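Local coordinates for fatty-acid-binding protein 1 (PDB 4DOO) that binds fatty acids, with a preference for saturated ones, through a plastid-located chalcone-isomerase-like domain that makes up this chain, at residues Gln128-Leu133 / His154-Ala159; Lys55-Asp60 / Ala83-Thr88; Val47-Asp52 / Glu193-Asn198; Asn113-Phe118 / Asp124-Ser129. All coordinates share one frame; numbering follows the deposited sequence.

Interaction 1: Gln128-Leu133 / His154-Ala159; sequences QSFTSL and HVLSVA
With CG anti to its backbone N (chi1 179°), F130 brings its ring close to strand 155-160, although its CB does not point there, and L156 extends to meet it with CG likewise anti to its own N (chi1 178°). The branch that touches is CD2 of L156, 3.7 Å from F130 CE1 and 3.8 Å from F130 CD1, so one methyl sits against one side bond of the ring at an oblique approach. Further along the strand, V158 CG2 lies 4.4 Å from F130 CE1 and 3.7 Å from CD1 of L133. That methyl is therefore shared between the phenylalanine and the leucine. L156 and V158, two residues apart on the strand, both point their CB atoms toward 128-133, whereas S157 between them points away and hydrogen-bonds D151 and S167.

No hydrogen bond joins the segments; the side-chain contacts across them are all apolar, with 140 Å² buried in total. Within 128-133, Q128 O accepts from both S132 N and S132 OG, which reach it from opposite faces of its plane; the hydroxyl bond is 2.9 Å long.

F107 and F134 make edge-to-face contacts with F130, and I177 of helix 171-182 touches both F130 and L156. F130 lines the lauric acid pocket of this chalcone-isomerase-like fold, and its packing on L156 and V158 backs that part of the wall.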
loop_
_atom_site.group_PDB
_atom_site.type_symbol
_atom_site.label_atom_id
_atom_site.label_comp_id
_atom_site.label_asym_id
_atom_site.label_seq_id
_atom_site.Cartn_x
_atom_site.Cartn_y
_atom_site.Cartn_z
ATOM N N GLN A 128 -6.534 14.081 10.045
ATOM C CA GLN A 128 -5.779 15.328 10.007
ATOM C C GLN A 128 -4.310 15.096 10.350
ATOM O O GLN A 128 -3.434 15.785 9.830
ATOM C CB GLN A 128 -6.385 16.357 10.968
ATOM C CG GLN A 128 -5.696 17.716 10.935
ATOM C CD GLN A 128 -5.570 18.278 9.527
ATOM O OE1 GLN A 128 -6.562 18.428 8.810
ATOM N NE2 GLN A 128 -4.343 18.591 9.124
ATOM N N SER A 129 -4.038 14.130 11.223
ATOM C CA SER A 129 -2.657 13.836 11.594
ATOM C C SER A 129 -1.917 13.279 10.380
ATOM O O SER A 129 -0.700 13.446 10.245
ATOM C CB SER A 129 -2.608 12.828 12.751
ATOM O OG SER A 129 -3.140 11.570 12.376
ATOM N N PHE A 130 -2.658 12.612 9.500
ATOM C CA PHE A 130 -2.070 12.050 8.286
ATOM C C PHE A 130 -1.814 13.193 7.308
ATOM O O PHE A 130 -0.719 13.333 6.765
ATOM C CB PHE A 130 -3.019 11.030 7.651
ATOM C CG PHE A 130 -2.491 10.417 6.383
ATOM C CD1 PHE A 130 -1.338 9.637 6.399
ATOM C CD2 PHE A 130 -3.141 10.628 5.172
ATOM C CE1 PHE A 130 -0.838 9.071 5.220
ATOM C CE2 PHE A 130 -2.653 10.068 3.990
ATOM C CZ PHE A 130 -1.498 9.288 4.016
ATOM N N THR A 131 -2.836 14.013 7.096
ATOM C CA THR A 131 -2.738 15.159 6.198
ATOM C C THR A 131 -1.554 16.056 6.559
ATOM O O THR A 131 -0.806 16.500 5.682
ATOM C CB THR A 131 -4.025 16.014 6.258
ATOM O OG1 THR A 131 -5.139 15.234 5.808
ATOM C CG2 THR A 131 -3.888 17.257 5.377
ATOM N N SER A 132 -1.391 16.322 7.853
ATOM C CA SER A 132 -0.315 17.179 8.338
ATOM C C SER A 132 1.079 16.701 7.947
ATOM O O SER A 132 2.025 17.487 7.932
ATOM C CB SER A 132 -0.395 17.324 9.862
ATOM O OG SER A 132 -1.591 17.981 10.247
ATOM N N LEU A 133 1.213 15.417 7.640
ATOM C CA LEU A 133 2.509 14.880 7.249
ATOM C C LEU A 133 2.994 15.526 5.951
ATOM O O LEU A 133 4.198 15.592 5.691
ATOM C CB LEU A 133 2.426 13.361 7.063
ATOM C CG LEU A 133 2.099 12.493 8.285
ATOM C CD1 LEU A 133 2.032 11.031 7.857
ATOM C CD2 LEU A 133 3.158 12.682 9.366
ATOM N N HIS A 154 2.201 -1.370 14.426
ATOM C CA HIS A 154 1.290 -0.644 13.551
ATOM C C HIS A 154 1.519 0.870 13.553
ATOM O O HIS A 154 0.610 1.659 13.826
ATOM C CB HIS A 154 -0.160 -0.969 13.925
ATOM C CG HIS A 154 -0.519 -2.409 13.723
ATOM N ND1 HIS A 154 -0.051 -3.415 14.539
ATOM C CD2 HIS A 154 -1.257 -3.018 12.764
ATOM C CE1 HIS A 154 -0.484 -4.581 14.093
ATOM N NE2 HIS A 154 -1.217 -4.369 13.016
ATOM N N VAL A 155 2.753 1.262 13.253
ATOM C CA VAL A 155 3.119 2.667 13.174
ATOM C C VAL A 155 3.273 2.993 11.693
ATOM O O VAL A 155 4.048 2.342 10.991
ATOM C CB VAL A 155 4.461 2.949 13.883
ATOM C CG1 VAL A 155 4.917 4.382 13.593
ATOM C CG2 VAL A 155 4.310 2.733 15.383
ATOM N N LEU A 156 2.528 3.987 11.218
ATOM C CA LEU A 156 2.600 4.380 9.814
ATOM C C LEU A 156 3.641 5.469 9.606
ATOM O O LEU A 156 3.516 6.561 10.153
ATOM C CB LEU A 156 1.247 4.901 9.331
ATOM C CG LEU A 156 1.281 5.383 7.877
ATOM C CD1 LEU A 156 1.098 4.194 6.952
ATOM C CD2 LEU A 156 0.192 6.411 7.646
ATOM N N SER A 157 4.667 5.173 8.816
ATOM C CA SER A 157 5.709 6.151 8.539
ATOM C C SER A 157 5.712 6.522 7.065
ATOM O O SER A 157 5.453 5.679 6.204
ATOM C CB SER A 157 7.078 5.599 8.935
ATOM O OG SER A 157 7.133 5.355 10.329
ATOM N N VAL A 158 6.009 7.784 6.783
ATOM C CA VAL A 158 6.039 8.279 5.414
ATOM C C VAL A 158 7.356 8.961 5.070
ATOM O O VAL A 158 7.870 9.777 5.836
ATOM C CB VAL A 158 4.907 9.299 5.160
ATOM C CG1 VAL A 158 4.943 9.762 3.702
ATOM C CG2 VAL A 158 3.560 8.679 5.500
ATOM N N ALA A 159 7.889 8.618 3.904
ATOM C CA ALA A 159 9.124 9.206 3.418
ATOM C C ALA A 159 8.867 9.703 2.001
ATOM O O ALA A 159 8.247 9.007 1.188
ATOM C CB ALA A 159 10.239 8.176 3.426
#

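Interaction 2: Lys55-Asp60 / Ala83-Thr88; sequences KKLVGD and ADIKMT
Within the chalcone-isomerase-like fold, this contact sets helix 51-61 beside the connection that runs from helix 76-82 into sheet strand 87-93. L57 meets A83, the first residue to leave helical geometry after helix 76-82, and I85, which lies just before the strand. The CA atoms of L57 and A83 are 7.1 Å apart, the nearest CA pair of the segments. D84 centres an inverse gamma turn, with a weak 2.8 Å bond from I85 N to A83 O, and the CB atoms of A83 and I85 both point toward the helix.

The interface is small, 91 Å², and its contacts across the segments are apolar. I85 also touches D53 and V54 of the same helix. K86 NZ forms a salt bridge with D53, and A83 O accepts a hydrogen bond from K150 NZ. K56 NZ bridges to the syn lone pair of D60 OD2 at 3.2 Å.

L57 CG is anti to the backbone N (chi1 179°), which puts CG and CD2 beside A83 while CB stays by I85. L57 CB lies 4.1 Å from I85 CD1. L57 CG is 4.0 Å from A83 CB. The closest pair is L57 CD2 with A83 CB, at 3.9 Å.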
loop_
_atom_site.group_PDB
_atom_site.type_symbol
_atom_site.label_atom_id
_atom_site.label_comp_id
_atom_site.label_asym_id
_atom_site.label_seq_id
_atom_site.Cartn_x
_atom_site.Cartn_y
_atom_site.Cartn_z
ATOM N N LYS A 55 6.105 -15.391 6.915
ATOM C CA LYS A 55 6.344 -16.793 7.243
ATOM C C LYS A 55 5.762 -17.145 8.609
ATOM O O LYS A 55 5.207 -18.226 8.790
ATOM C CB LYS A 55 7.845 -17.105 7.232
ATOM C CG LYS A 55 8.490 -17.012 5.866
ATOM C CD LYS A 55 9.978 -17.329 5.933
ATOM C CE LYS A 55 10.618 -17.246 4.555
ATOM N NZ LYS A 55 12.067 -17.583 4.606
ATOM N N LYS A 56 5.878 -16.231 9.566
ATOM C CA LYS A 56 5.358 -16.484 10.903
ATOM C C LYS A 56 3.831 -16.556 10.915
ATOM O O LYS A 56 3.252 -17.425 11.565
ATOM C CB LYS A 56 5.836 -15.409 11.883
ATOM C CG LYS A 56 5.326 -15.628 13.298
ATOM C CD LYS A 56 5.884 -14.617 14.279
ATOM C CE LYS A 56 5.272 -14.819 15.656
ATOM N NZ LYS A 56 5.421 -16.228 16.115
ATOM N N LEU A 57 3.185 -15.646 10.192
ATOM C CA LEU A 57 1.729 -15.624 10.113
ATOM C C LEU A 57 1.230 -16.941 9.518
ATOM O O LEU A 57 0.353 -17.596 10.086
ATOM C CB LEU A 57 1.277 -14.428 9.261
ATOM C CG LEU A 57 -0.206 -14.163 8.973
ATOM C CD1 LEU A 57 -0.700 -15.096 7.887
ATOM C CD2 LEU A 57 -1.018 -14.320 10.250
ATOM N N VAL A 58 1.802 -17.338 8.387
ATOM C CA VAL A 58 1.407 -18.583 7.742
ATOM C C VAL A 58 1.675 -19.779 8.656
ATOM O O VAL A 58 0.828 -20.657 8.807
ATOM C CB VAL A 58 2.166 -18.791 6.411
ATOM C CG1 VAL A 58 1.870 -20.169 5.853
ATOM C CG2 VAL A 58 1.754 -17.719 5.410
ATOM N N GLY A 59 2.852 -19.804 9.269
ATOM C CA GLY A 59 3.194 -20.904 10.152
ATOM C C GLY A 59 2.286 -21.012 11.363
ATOM O O GLY A 59 2.079 -22.103 11.899
ATOM N N ASP A 60 1.737 -19.885 11.802
ATOM C CA ASP A 60 0.860 -19.886 12.965
ATOM C C ASP A 60 -0.612 -20.116 12.646
ATOM O O ASP A 60 -1.290 -20.855 13.360
ATOM C CB ASP A 60 1.011 -18.581 13.755
ATOM C CG ASP A 60 2.393 -18.426 14.373
ATOM O OD1 ASP A 60 3.084 -19.452 14.564
ATOM O OD2 ASP A 60 2.784 -17.279 14.680
ATOM N N ALA A 83 -2.399 -8.805 10.639
ATOM C CA ALA A 83 -1.208 -9.295 11.319
ATOM C C ALA A 83 -0.137 -8.214 11.461
ATOM O O ALA A 83 -0.126 -7.224 10.725
ATOM C CB ALA A 83 -0.648 -10.485 10.570
ATOM N N ASP A 84 0.762 -8.398 12.420
ATOM C CA ASP A 84 1.831 -7.435 12.621
ATOM C C ASP A 84 2.924 -7.784 11.622
ATOM O O ASP A 84 3.926 -8.412 11.957
ATOM C CB ASP A 84 2.360 -7.504 14.057
ATOM C CG ASP A 84 3.390 -6.426 14.350
ATOM O OD1 ASP A 84 3.329 -5.351 13.713
ATOM O OD2 ASP A 84 4.249 -6.644 15.230
ATOM N N ILE A 85 2.698 -7.383 10.377
ATOM C CA ILE A 85 3.630 -7.638 9.295
ATOM C C ILE A 85 4.137 -6.305 8.756
ATOM O O ILE A 85 3.345 -5.445 8.365
ATOM C CB ILE A 85 2.937 -8.425 8.146
ATOM C CG1 ILE A 85 2.599 -9.841 8.622
ATOM C CG2 ILE A 85 3.835 -8.456 6.913
ATOM C CD1 ILE A 85 1.752 -10.647 7.642
ATOM N N LYS A 86 5.453 -6.132 8.763
ATOM C CA LYS A 86 6.063 -4.914 8.249
ATOM C C LYS A 86 5.867 -4.891 6.740
ATOM O O LYS A 86 6.142 -5.874 6.052
ATOM C CB LYS A 86 7.555 -4.878 8.583
ATOM C CG LYS A 86 7.837 -4.656 10.065
ATOM C CD LYS A 86 9.331 -4.548 10.358
ATOM C CE LYS A 86 10.070 -5.844 10.079
ATOM N NZ LYS A 86 9.560 -6.964 10.924
ATOM N N MET A 87 5.382 -3.766 6.234
ATOM C CA MET A 87 5.151 -3.626 4.811
ATOM C C MET A 87 5.530 -2.242 4.318
ATOM O O MET A 87 5.645 -1.290 5.100
ATOM C CB MET A 87 3.677 -3.858 4.486
ATOM C CG MET A 87 3.115 -5.193 4.933
ATOM S SD MET A 87 1.429 -5.364 4.333
ATOM C CE MET A 87 1.139 -7.122 4.607
ATOM N N THR A 88 5.714 -2.140 3.009
ATOM C CA THR A 88 6.038 -0.868 2.385
ATOM C C THR A 88 5.220 -0.737 1.111
ATOM O O THR A 88 5.069 -1.703 0.358
ATOM C CB THR A 88 7.535 -0.763 1.994
ATOM O OG1 THR A 88 8.344 -0.741 3.172
ATOM C CG2 THR A 88 7.792 0.525 1.202
#

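Interaction 3: Val47-Asp52 / Glu193-Asn198; sequences VYADCD and EDFLDN
This is a buried helix-on-sheet contact of the chalcone-isomerase-like fold, in which helix 189-202 near the C-terminus packs one aromatic side chain against strand 39-50. The evidence is local: 115 Å² is buried between the segments, all three touching residues are buried, and no hydrogen bond crosses. The CB atoms of V47 and A49 point toward the helix, whereas that of Y48, the residue between them, points away, and its OH bonds to P15 O. F195 thus meets a single face of the strand.

F195 carries the helix side of the contact alone. Its CB points toward the strand and, with CG anti to the backbone N (chi1 170°), the ring reaches V47, whose side chain it crosses at about a right angle. The approach to both V47 and A49 is oblique to the ring. At its edge, and in its plane, lies CD2 of L196 from the same helix.

M87 of strand 87-93, L80 of helix 76-82 and I182 of helix 171-182 also touch F195, and I182 reaches V47 as well. On another side of helix 189-202, R71 makes salt bridges with both E193 and D197. N198 ND2 bonds to L25 O of strand 22-33, which is adjacent to strand 39-50 in the sheet.

A49 CB is a looser neighbour, 4.5 Å from F195 CE2. V47 CB lies 4.0 Å from F195 CD2. The V47 CG1 methyl comes nearer, 3.5 Å from F195 CD2. The tightest approach is that of V47 CG1 to F195 CE2, at 3.4 Å.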
loop_
_atom_site.group_PDB
_atom_site.type_symbol
_atom_site.label_atom_id
_atom_site.label_comp_id
_atom_site.label_asym_id
_atom_site.label_seq_id
_atom_site.Cartn_x
_atom_site.Cartn_y
_atom_site.Cartn_z
ATOM N N VAL A 47 3.925 -3.117 -3.757
ATOM C CA VAL A 47 3.628 -3.531 -2.391
ATOM C C VAL A 47 4.666 -4.540 -1.910
ATOM O O VAL A 47 4.844 -5.595 -2.524
ATOM C CB VAL A 47 2.226 -4.168 -2.295
ATOM C CG1 VAL A 47 1.913 -4.512 -0.843
ATOM C CG2 VAL A 47 1.175 -3.211 -2.853
ATOM N N TYR A 48 5.338 -4.199 -0.810
ATOM C CA TYR A 48 6.379 -5.036 -0.211
ATOM C C TYR A 48 5.959 -5.564 1.161
ATOM O O TYR A 48 5.268 -4.878 1.905
ATOM C CB TYR A 48 7.668 -4.235 -0.014
ATOM C CG TYR A 48 8.305 -3.707 -1.273
ATOM C CD1 TYR A 48 7.800 -2.573 -1.915
ATOM C CD2 TYR A 48 9.428 -4.326 -1.811
ATOM C CE1 TYR A 48 8.400 -2.068 -3.062
ATOM C CE2 TYR A 48 10.039 -3.831 -2.963
ATOM C CZ TYR A 48 9.521 -2.700 -3.580
ATOM O OH TYR A 48 10.120 -2.202 -4.718
ATOM N N ALA A 49 6.398 -6.774 1.488
ATOM C CA ALA A 49 6.086 -7.381 2.782
ATOM C C ALA A 49 7.330 -8.086 3.330
ATOM O O ALA A 49 8.076 -8.712 2.583
ATOM C CB ALA A 49 4.939 -8.376 2.634
ATOM N N ASP A 50 7.548 -7.971 4.636
ATOM C CA ASP A 50 8.694 -8.603 5.283
ATOM C C ASP A 50 8.519 -10.118 5.247
ATOM O O ASP A 50 7.509 -10.650 5.710
ATOM C CB ASP A 50 8.815 -8.118 6.732
ATOM C CG ASP A 50 9.966 -8.772 7.469
ATOM O OD1 ASP A 50 9.817 -9.930 7.917
ATOM O OD2 ASP A 50 11.029 -8.131 7.590
ATOM N N CYS A 51 9.512 -10.805 4.693
ATOM C CA CYS A 51 9.478 -12.257 4.555
ATOM C C CYS A 51 9.268 -13.021 5.848
ATOM O O CYS A 51 8.416 -13.906 5.917
ATOM C CB CYS A 51 10.770 -12.748 3.900
ATOM S SG CYS A 51 10.960 -12.191 2.209
ATOM N N ASP A 52 10.052 -12.694 6.871
ATOM C CA ASP A 52 9.930 -13.395 8.146
ATOM C C ASP A 52 8.552 -13.224 8.775
ATOM O O ASP A 52 7.996 -14.173 9.322
ATOM C CB ASP A 52 11.003 -12.922 9.130
ATOM C CG ASP A 52 12.413 -13.247 8.661
ATOM O OD1 ASP A 52 12.642 -14.376 8.178
ATOM O OD2 ASP A 52 13.296 -12.373 8.791
ATOM N N GLU A 193 -4.158 -9.508 -6.655
ATOM C CA GLU A 193 -4.089 -10.940 -6.901
ATOM C C GLU A 193 -2.644 -11.426 -6.888
ATOM O O GLU A 193 -2.342 -12.477 -6.321
ATOM C CB GLU A 193 -4.770 -11.279 -8.229
ATOM C CG GLU A 193 -6.263 -10.959 -8.221
ATOM C CD GLU A 193 -7.012 -11.703 -7.122
ATOM O OE1 GLU A 193 -7.138 -12.945 -7.220
ATOM O OE2 GLU A 193 -7.464 -11.053 -6.154
ATOM N N ASP A 194 -1.753 -10.658 -7.509
ATOM C CA ASP A 194 -0.342 -11.016 -7.531
ATOM C C ASP A 194 0.206 -10.973 -6.113
ATOM O O ASP A 194 0.993 -11.828 -5.722
ATOM C CB ASP A 194 0.455 -10.048 -8.414
ATOM C CG ASP A 194 0.204 -10.266 -9.895
ATOM O OD1 ASP A 194 0.667 -9.435 -10.712
ATOM O OD2 ASP A 194 -0.451 -11.275 -10.240
ATOM N N PHE A 195 -0.210 -9.973 -5.342
ATOM C CA PHE A 195 0.269 -9.845 -3.973
ATOM C C PHE A 195 -0.112 -11.062 -3.138
ATOM O O PHE A 195 0.727 -11.622 -2.434
ATOM C CB PHE A 195 -0.286 -8.566 -3.323
ATOM C CG PHE A 195 -0.042 -8.481 -1.838
ATOM C CD1 PHE A 195 -0.934 -9.058 -0.937
ATOM C CD2 PHE A 195 1.090 -7.845 -1.340
ATOM C CE1 PHE A 195 -0.701 -9.002 0.440
ATOM C CE2 PHE A 195 1.330 -7.786 0.036
ATOM C CZ PHE A 195 0.432 -8.364 0.922
ATOM N N LEU A 196 -1.376 -11.463 -3.221
ATOM C CA LEU A 196 -1.870 -12.604 -2.461
ATOM C C LEU A 196 -1.239 -13.910 -2.942
ATOM O O LEU A 196 -0.912 -14.783 -2.133
ATOM C CB LEU A 196 -3.395 -12.672 -2.562
ATOM C CG LEU A 196 -4.127 -11.481 -1.931
ATOM C CD1 LEU A 196 -5.636 -11.589 -2.198
ATOM C CD2 LEU A 196 -3.848 -11.456 -0.433
ATOM N N ASP A 197 -1.065 -14.040 -4.254
ATOM C CA ASP A 197 -0.446 -15.237 -4.814
ATOM C C ASP A 197 0.988 -15.354 -4.308
ATOM O O ASP A 197 1.407 -16.418 -3.858
ATOM C CB ASP A 197 -0.409 -15.196 -6.350
ATOM C CG ASP A 197 -1.766 -15.465 -6.994
ATOM O OD1 ASP A 197 -2.664 -16.014 -6.324
ATOM O OD2 ASP A 197 -1.924 -15.141 -8.194
ATOM N N ASN A 198 1.740 -14.256 -4.375
ATOM C CA ASN A 198 3.131 -14.280 -3.945
ATOM C C ASN A 198 3.307 -14.318 -2.431
ATOM O O ASN A 198 4.293 -14.866 -1.934
ATOM C CB ASN A 198 3.905 -13.100 -4.559
ATOM C CG ASN A 198 3.978 -13.186 -6.078
ATOM O OD1 ASN A 198 4.179 -14.271 -6.636
ATOM N ND2 ASN A 198 3.819 -12.049 -6.755
#

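Interaction 4: Asn113-Phe118 / Asp124-Ser129; sequences NRLKKF and DELLQS
Apolar contacts carry the whole interface between the segments, and L115 stands at its centre. Its two methyls divide the work: CD2 meets L126 CD2 at 3.9 Å, while CD1 lies over the base of L127, 3.9 Å from L127 CB and 4.1 Å from L127 CD1. In L115 the CG is anti to the carbonyl carbon (chi1 -72°), and the two branches fork beyond it to adjacent residues of the facing helix. L126 and L127 each cross L115 at a slant. The two segments bury 122 Å² together, of which L115 supplies 68 Å²; the CA atoms come nearest at the L115-L127 pair, 7.9 Å.

No hydrogen bond crosses between the two segments. Besides the ordinary backbone ladder within each helix, S129 OG lies 2.5 Å from L126 O, a separation too short to be relied on. A weak bond also runs from R114 NH1 to N113 OD1.

Charged and aromatic groups tie helix 100-118 to helix 171-182. R114 NE forms a salt bridge with D179, and F118 makes a cation-pi contact with R175.

The two segments are the end of helix 100-118 and the start of helix 124-131, joined by a short five-residue loop whose N123 touches L115. Helix 171-182 packs against both members of this helical pair, through S176 on L115 and L172 on L126.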
loop_
_atom_site.group_PDB
_atom_site.type_symbol
_atom_site.label_atom_id
_atom_site.label_comp_id
_atom_site.label_asym_id
_atom_site.label_seq_id
_atom_site.Cartn_x
_atom_site.Cartn_y
_atom_site.Cartn_z
ATOM N N ASN A 113 -12.718 7.534 3.418
ATOM C CA ASN A 113 -13.725 6.509 3.145
ATOM C C ASN A 113 -13.402 5.239 3.927
ATOM O O ASN A 113 -14.289 4.599 4.497
ATOM C CB ASN A 113 -13.769 6.208 1.633
ATOM C CG ASN A 113 -14.628 4.985 1.282
ATOM O OD1 ASN A 113 -14.228 3.835 1.503
ATOM N ND2 ASN A 113 -15.812 5.233 0.724
ATOM N N ARG A 114 -12.122 4.887 3.970
ATOM C CA ARG A 114 -11.699 3.684 4.675
ATOM C C ARG A 114 -11.717 3.828 6.191
ATOM O O ARG A 114 -12.077 2.885 6.899
ATOM C CB ARG A 114 -10.313 3.254 4.189
ATOM C CG ARG A 114 -10.300 2.725 2.754
ATOM C CD ARG A 114 -11.209 1.508 2.598
ATOM N NE ARG A 114 -11.070 0.851 1.299
ATOM C CZ ARG A 114 -11.528 1.337 0.150
ATOM N NH1 ARG A 114 -12.165 2.499 0.118
ATOM N NH2 ARG A 114 -11.354 0.654 -0.973
ATOM N N LEU A 115 -11.344 5.003 6.693
ATOM C CA LEU A 115 -11.344 5.240 8.129
ATOM C C LEU A 115 -12.742 5.102 8.732
ATOM O O LEU A 115 -12.900 4.543 9.817
ATOM C CB LEU A 115 -10.784 6.628 8.447
ATOM C CG LEU A 115 -9.278 6.805 8.261
ATOM C CD1 LEU A 115 -8.885 8.244 8.554
ATOM C CD2 LEU A 115 -8.537 5.847 9.187
ATOM N N LYS A 116 -13.756 5.606 8.035
ATOM C CA LYS A 116 -15.122 5.508 8.543
ATOM C C LYS A 116 -15.645 4.090 8.356
ATOM O O LYS A 116 -16.565 3.656 9.051
ATOM C CB LYS A 116 -16.055 6.477 7.816
ATOM C CG LYS A 116 -17.457 6.484 8.408
ATOM C CD LYS A 116 -18.477 7.126 7.490
ATOM C CE LYS A 116 -19.869 7.022 8.098
ATOM N NZ LYS A 116 -20.930 7.431 7.141
ATOM N N LYS A 117 -15.052 3.376 7.409
ATOM C CA LYS A 117 -15.450 2.009 7.117
ATOM C C LYS A 117 -14.985 1.068 8.222
ATOM O O LYS A 117 -15.675 0.108 8.559
ATOM C CB LYS A 117 -14.837 1.561 5.791
ATOM C CG LYS A 117 -15.439 0.297 5.209
ATOM C CD LYS A 117 -16.475 0.624 4.140
ATOM C CE LYS A 117 -15.827 1.312 2.944
ATOM N NZ LYS A 117 -16.794 1.557 1.836
ATOM N N PHE A 118 -13.818 1.356 8.792
ATOM C CA PHE A 118 -13.243 0.514 9.834
ATOM C C PHE A 118 -13.215 1.093 11.246
ATOM O O PHE A 118 -13.100 0.347 12.216
ATOM C CB PHE A 118 -11.814 0.132 9.442
ATOM C CG PHE A 118 -11.723 -0.681 8.181
ATOM C CD1 PHE A 118 -10.596 -0.601 7.371
ATOM C CD2 PHE A 118 -12.756 -1.540 7.809
ATOM C CE1 PHE A 118 -10.497 -1.363 6.206
ATOM C CE2 PHE A 118 -12.667 -2.307 6.648
ATOM C CZ PHE A 118 -11.535 -2.218 5.845
ATOM N N ASP A 124 -11.818 12.379 12.257
ATOM C CA ASP A 124 -11.361 13.620 11.654
ATOM C C ASP A 124 -9.952 13.972 12.118
ATOM O O ASP A 124 -9.110 14.331 11.300
ATOM C CB ASP A 124 -12.326 14.749 12.008
ATOM C CG ASP A 124 -13.752 14.440 11.599
ATOM O OD1 ASP A 124 -13.988 14.210 10.394
ATOM O OD2 ASP A 124 -14.641 14.438 12.476
ATOM N N GLU A 125 -9.697 13.874 13.421
ATOM C CA GLU A 125 -8.377 14.209 13.948
ATOM C C GLU A 125 -7.317 13.239 13.457
ATOM O O GLU A 125 -6.183 13.625 13.182
ATOM C CB GLU A 125 -8.388 14.243 15.483
ATOM C CG GLU A 125 -9.357 15.265 16.073
ATOM C CD GLU A 125 -9.128 15.523 17.555
ATOM O OE1 GLU A 125 -9.894 16.315 18.148
ATOM O OE2 GLU A 125 -8.178 14.940 18.122
ATOM N N LEU A 126 -7.688 11.970 13.354
ATOM C CA LEU A 126 -6.760 10.958 12.875
ATOM C C LEU A 126 -6.395 11.289 11.431
ATOM O O LEU A 126 -5.217 11.321 11.071
ATOM C CB LEU A 126 -7.402 9.568 12.952
ATOM C CG LEU A 126 -6.536 8.421 12.417
ATOM C CD1 LEU A 126 -5.193 8.425 13.138
ATOM C CD2 LEU A 126 -7.257 7.095 12.613
ATOM N N LEU A 127 -7.411 11.549 10.613
ATOM C CA LEU A 127 -7.192 11.891 9.211
ATOM C C LEU A 127 -6.366 13.165 9.097
ATOM O O LEU A 127 -5.584 13.315 8.165
ATOM C CB LEU A 127 -8.525 12.081 8.476
ATOM C CG LEU A 127 -8.427 12.447 6.986
ATOM C CD1 LEU A 127 -7.688 11.350 6.222
ATOM C CD2 LEU A 127 -9.823 12.643 6.408
ATOM N N GLN A 128 -6.534 14.081 10.045
ATOM C CA GLN A 128 -5.779 15.328 10.007
ATOM C C GLN A 128 -4.310 15.096 10.350
ATOM O O GLN A 128 -3.434 15.785 9.830
ATOM C CB GLN A 128 -6.385 16.357 10.968
ATOM C CG GLN A 128 -5.696 17.716 10.935
ATOM C CD GLN A 128 -5.570 18.278 9.527
ATOM O OE1 GLN A 128 -6.562 18.428 8.810
ATOM N NE2 GLN A 128 -4.343 18.591 9.124
ATOM N N SER A 129 -4.038 14.130 11.223
ATOM C CA SER A 129 -2.657 13.836 11.594
ATOM C C SER A 129 -1.917 13.279 10.380
ATOM O O SER A 129 -0.700 13.446 10.245
ATOM C CB SER A 129 -2.608 12.828 12.751
ATOM O OG SER A 129 -3.140 11.570 12.376
#

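The four contacts lie within a single chalcone-isomerase-like domain. The loop closed by interaction 3 encloses the other three; within it interaction 2 comes first, then interaction 4, then interaction 1. Interactions 2 and 3, centres 10 Å apart, share helix 51-61 and meet through neighbouring strands 87-93 and 39-50. Interactions 1 and 4, centres 12 Å apart, share Q128 and S129 on helix 124-131. Centres of the two pairs are 22 to 25 Å apart, although H154 of interaction 1 touches A83 and D84 of interaction 2. Helices 124-131 and 189-202 pack on separated parts of the same antiparallel sheet, while interaction 2 fixes the connection leading into strand 87-93; interaction 1 borders bound lauric acid.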